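Local atomic coordinates of peptide-binding protein (Photobacterium damsela subsp. piscicida, PDB entry 6SQX), a protein that cleaves the peptidoglycan of potentially competing bacteria as a secreted endopeptidase of the NlpC/P60 family, probably by a cysteine peptidase mechanism. Residues A[409-421]-A[431-444]. Sequence-based numbering, arbitrary orientation.
With EDO (1,2-ethanediol), chain J.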
# COMPACT_ATOMS: atom_id res chain seq x y z
N LYS A 409 14.51 25.40 10.06
CA LYS A 409 14.80 24.02 9.68
C LYS A 409 13.66 23.14 10.16
O LYS A 409 13.36 23.10 11.36
CB LYS A 409 16.12 23.61 10.31
CG LYS A 409 16.63 22.26 9.91
CD LYS A 409 17.92 21.97 10.68
CE LYS A 409 18.60 20.72 10.19
NZ LYS A 409 19.82 20.49 11.04
N VAL A 410 13.01 22.44 9.23
CA VAL A 410 11.89 21.55 9.54
C VAL A 410 12.18 20.15 9.02
O VAL A 410 12.83 19.98 7.99
CB VAL A 410 10.53 22.08 9.02
CG1 VAL A 410 10.27 23.52 9.53
CG2 VAL A 410 10.43 22.00 7.50
N ALA A 411 11.73 19.15 9.77
CA ALA A 411 11.78 17.77 9.30
C ALA A 411 10.67 17.52 8.27
O ALA A 411 9.57 18.07 8.36
CB ALA A 411 11.62 16.83 10.49
N ILE A 412 10.96 16.64 7.29
CA ILE A 412 10.06 16.40 6.15
C ILE A 412 9.86 14.90 5.90
O ILE A 412 10.67 14.06 6.33
CB ILE A 412 10.54 17.09 4.85
CG1 ILE A 412 11.94 16.57 4.50
CG2 ILE A 412 10.59 18.62 5.02
CD1 ILE A 412 12.33 16.76 3.07
N MET A 413 8.78 14.58 5.19
CA MET A 413 8.51 13.19 4.86
C MET A 413 7.78 13.09 3.52
O MET A 413 7.03 13.99 3.11
CB MET A 413 7.68 12.50 5.97
CG MET A 413 6.36 13.30 6.28
SD MET A 413 5.33 12.30 7.39
CE MET A 413 3.99 13.43 7.72
N PHE A 414 7.98 11.96 2.85
CA PHE A 414 7.22 11.60 1.66
C PHE A 414 6.02 10.80 2.13
O PHE A 414 6.19 9.82 2.89
CB PHE A 414 8.11 10.73 0.77
CG PHE A 414 7.41 10.12 -0.41
CD1 PHE A 414 6.89 10.92 -1.42
CD2 PHE A 414 7.37 8.74 -0.57
CE1 PHE A 414 6.28 10.33 -2.55
CE2 PHE A 414 6.78 8.16 -1.69
CZ PHE A 414 6.25 8.96 -2.69
N ASN A 415 4.80 11.20 1.77
CA ASN A 415 3.65 10.52 2.35
C ASN A 415 2.39 10.79 1.54
O ASN A 415 2.36 11.69 0.69
CB ASN A 415 3.50 10.87 3.85
CG ASN A 415 3.04 12.33 4.14
OD1 ASN A 415 2.08 12.57 4.87
ND2 ASN A 415 3.75 13.31 3.58
N ALA A 416 1.35 9.99 1.79
CA ALA A 416 0.03 10.16 1.20
C ALA A 416 -0.94 10.40 2.35
O ALA A 416 -1.40 9.45 2.99
CB ALA A 416 -0.41 8.92 0.40
N PRO A 417 -1.23 11.66 2.68
CA PRO A 417 -2.19 11.95 3.75
C PRO A 417 -3.54 12.32 3.18
O PRO A 417 -3.61 12.94 2.11
CB PRO A 417 -1.56 13.18 4.41
CG PRO A 417 -0.92 13.94 3.25
CD PRO A 417 -0.47 12.84 2.24
N TRP A 418 -4.63 12.03 3.89
CA TRP A 418 -5.93 12.53 3.49
C TRP A 418 -6.13 13.94 4.00
O TRP A 418 -6.37 14.86 3.22
CB TRP A 418 -7.06 11.61 4.01
CG TRP A 418 -8.39 12.21 3.70
CD1 TRP A 418 -9.27 12.78 4.56
CD2 TRP A 418 -8.95 12.36 2.38
NE1 TRP A 418 -10.39 13.25 3.87
CE2 TRP A 418 -10.19 13.02 2.52
CE3 TRP A 418 -8.52 12.01 1.09
CZ2 TRP A 418 -11.02 13.29 1.44
CZ3 TRP A 418 -9.33 12.30 0.01
CH2 TRP A 418 -10.57 12.95 0.20
N GLY A 419 -6.05 14.15 5.31
CA GLY A 419 -6.23 15.49 5.86
C GLY A 419 -5.87 15.50 7.32
O GLY A 419 -5.88 14.46 8.00
N VAL A 420 -5.55 16.66 7.81
CA VAL A 420 -5.18 16.77 9.22
C VAL A 420 -6.43 17.09 10.03
O VAL A 420 -7.26 17.92 9.63
CB VAL A 420 -4.12 17.87 9.42
CG1 VAL A 420 -3.64 17.88 10.90
CG2 VAL A 420 -2.96 17.64 8.45
N LYS A 421 -6.54 16.47 11.21
CA LYS A 421 -7.71 16.71 12.05
C LYS A 421 -7.77 18.16 12.55
O LYS A 421 -6.76 18.74 12.97
CB LYS A 421 -7.73 15.75 13.26
CG LYS A 421 -8.99 15.86 14.15
CD LYS A 421 -9.06 14.78 15.24
CE LYS A 421 -10.09 15.16 16.30
NZ LYS A 421 -10.50 13.96 17.08
N ARG A 431 -11.52 18.61 8.83
CA ARG A 431 -10.27 18.16 8.21
C ARG A 431 -9.67 19.30 7.41
O ARG A 431 -10.37 19.99 6.67
CB ARG A 431 -10.45 16.95 7.25
CG ARG A 431 -10.91 15.67 7.97
CD ARG A 431 -9.79 15.07 8.84
NE ARG A 431 -10.20 13.80 9.42
CZ ARG A 431 -10.97 13.69 10.51
NH1 ARG A 431 -11.41 14.77 11.14
NH2 ARG A 431 -11.27 12.48 10.98
N ALA A 432 -8.35 19.45 7.53
CA ALA A 432 -7.57 20.28 6.61
C ALA A 432 -7.14 19.32 5.50
O ALA A 432 -6.23 18.51 5.70
CB ALA A 432 -6.37 20.91 7.31
N LEU A 433 -7.81 19.39 4.36
CA LEU A 433 -7.63 18.40 3.30
C LEU A 433 -6.34 18.60 2.51
O LEU A 433 -6.01 19.72 2.08
CB LEU A 433 -8.77 18.47 2.28
CG LEU A 433 -10.19 18.14 2.73
CD1 LEU A 433 -11.08 18.24 1.48
CD2 LEU A 433 -10.27 16.73 3.34
N VAL A 434 -5.65 17.49 2.27
CA VAL A 434 -4.50 17.40 1.38
C VAL A 434 -4.87 16.49 0.22
O VAL A 434 -5.11 16.95 -0.90
CB VAL A 434 -3.25 16.92 2.15
CG1 VAL A 434 -2.05 16.79 1.18
CG2 VAL A 434 -2.97 17.92 3.27
N GLY A 435 -5.04 15.20 0.48
CA GLY A 435 -5.73 14.34 -0.47
C GLY A 435 -4.90 13.88 -1.65
O GLY A 435 -5.48 13.41 -2.64
N GLN A 436 -3.57 13.97 -1.55
CA GLN A 436 -2.67 13.58 -2.63
C GLN A 436 -1.31 13.28 -2.03
O GLN A 436 -0.98 13.81 -0.96
CB GLN A 436 -2.51 14.65 -3.74
CG GLN A 436 -2.09 16.02 -3.21
CD GLN A 436 -1.78 17.03 -4.31
OE1 GLN A 436 -0.93 16.78 -5.16
NE2 GLN A 436 -2.46 18.17 -4.28
N THR A 437 -0.53 12.44 -2.72
CA THR A 437 0.83 12.17 -2.29
C THR A 437 1.69 13.42 -2.46
O THR A 437 1.69 14.06 -3.53
CB THR A 437 1.43 11.00 -3.11
OG1 THR A 437 0.81 9.77 -2.67
CG2 THR A 437 2.93 10.85 -2.96
N LEU A 438 2.46 13.76 -1.43
CA LEU A 438 3.30 14.94 -1.42
C LEU A 438 4.54 14.71 -0.59
O LEU A 438 4.58 13.81 0.27
CB LEU A 438 2.61 16.15 -0.79
CG LEU A 438 1.41 16.76 -1.50
CD1 LEU A 438 0.86 17.85 -0.59
CD2 LEU A 438 1.78 17.34 -2.88
N ILE A 439 5.55 15.55 -0.80
CA ILE A 439 6.59 15.76 0.22
C ILE A 439 6.11 16.86 1.15
O ILE A 439 5.71 17.93 0.67
CB ILE A 439 7.94 16.13 -0.41
CG1 ILE A 439 8.39 15.04 -1.39
CG2 ILE A 439 9.01 16.36 0.68
CD1 ILE A 439 9.49 15.52 -2.32
N THR A 440 6.03 16.61 2.46
CA THR A 440 5.48 17.60 3.37
C THR A 440 6.38 17.74 4.60
O THR A 440 7.15 16.84 4.93
CB THR A 440 4.08 17.19 3.87
OG1 THR A 440 4.21 16.05 4.72
CG2 THR A 440 3.15 16.84 2.76
N PRO A 441 6.25 18.85 5.33
CA PRO A 441 6.76 18.87 6.72
C PRO A 441 6.14 17.71 7.48
O PRO A 441 5.04 17.27 7.18
CB PRO A 441 6.25 20.20 7.27
CG PRO A 441 6.10 21.09 6.00
CD PRO A 441 5.55 20.10 4.98
N ILE A 442 6.85 17.24 8.51
CA ILE A 442 6.23 16.29 9.44
C ILE A 442 4.94 16.87 10.00
O ILE A 442 3.90 16.19 10.06
CB ILE A 442 7.22 15.94 10.57
CG1 ILE A 442 8.43 15.17 10.03
CG2 ILE A 442 6.52 15.19 11.69
CD1 ILE A 442 8.14 13.74 9.62
N GLY A 443 5.00 18.13 10.45
CA GLY A 443 3.85 18.84 10.98
C GLY A 443 3.00 19.39 9.85
O GLY A 443 2.96 20.62 9.62
N ILE A 444 2.34 18.49 9.11
CA ILE A 444 1.55 18.92 7.95
C ILE A 444 0.60 20.03 8.37
O ILE A 444 -0.22 19.85 9.28
CB ILE A 444 0.72 17.76 7.36
CG1 ILE A 444 1.60 16.59 6.94
CG2 ILE A 444 -0.10 18.28 6.15
CD1 ILE A 444 0.77 15.36 6.56
C1 EDO J . -2.80 12.60 7.46
O1 EDO J . -4.07 12.12 6.98
C2 EDO J . -2.65 12.58 8.98
O2 EDO J . -3.67 13.42 9.55
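M413 and N415 pair with T440 and L438 at the edge of the six-stranded antiparallel sheet of the NlpC/P60 fold, where strand 438-441 is an outermost strand. The same two segments pair again as strands 419-421 and 431-433 of a beta hairpin, giving a worked example of two antiparallel ladders linked by loops, with the register slipping by one residue between them.

Backbone hydrogen bonds set both ladders. M413 and T440 bond both ways, M413 N reaching T440 O at 2.8 Å and T440 N returning to M413 O, as do N415 and L438. In the hairpin, V420 and A432 bond reciprocally, A432 N reaching V420 O at 2.8 Å. Between the ladders, P417 O and W418 O accept the amides of G435 and V434.

One side-chain hydrogen bond joins the segments. The first torsion of N415, 71°, places CG between the backbone N and the carbonyl carbon, and ND2 gives a bent bond to T440 OG1 (3.0 Å, 143° at the hydrogen). The hydroxyl in turn donates to P441 O, so its one oxygen both accepts and donates. OD1 of the same amide meets H395 NE2. Gripped at both ends, the amide is held in one orientation, consistent with N415 being the polar third member of a Cys-His-polar triad with H395 and C324, the latter seen here as cysteinesulfonic acid.

Apolar contacts join the two ladders through I444. On the M413 and N415 side of the first ladder, the extended M413 chain crosses I442 at about a right angle, and its CE reaches I444 CD1 at 3.9 Å. I444 CD1 also touches P417 CB (3.8 Å), and its CG2 touches V420 CG2 (3.7 Å). Farther along, L433 CD2 lies 3.8 Å from W418 CE2. Beside P417, a bound ethanediol, probably from the crystallisation liquor, lends its O2 hydroxyl to G419 O at 2.9 Å.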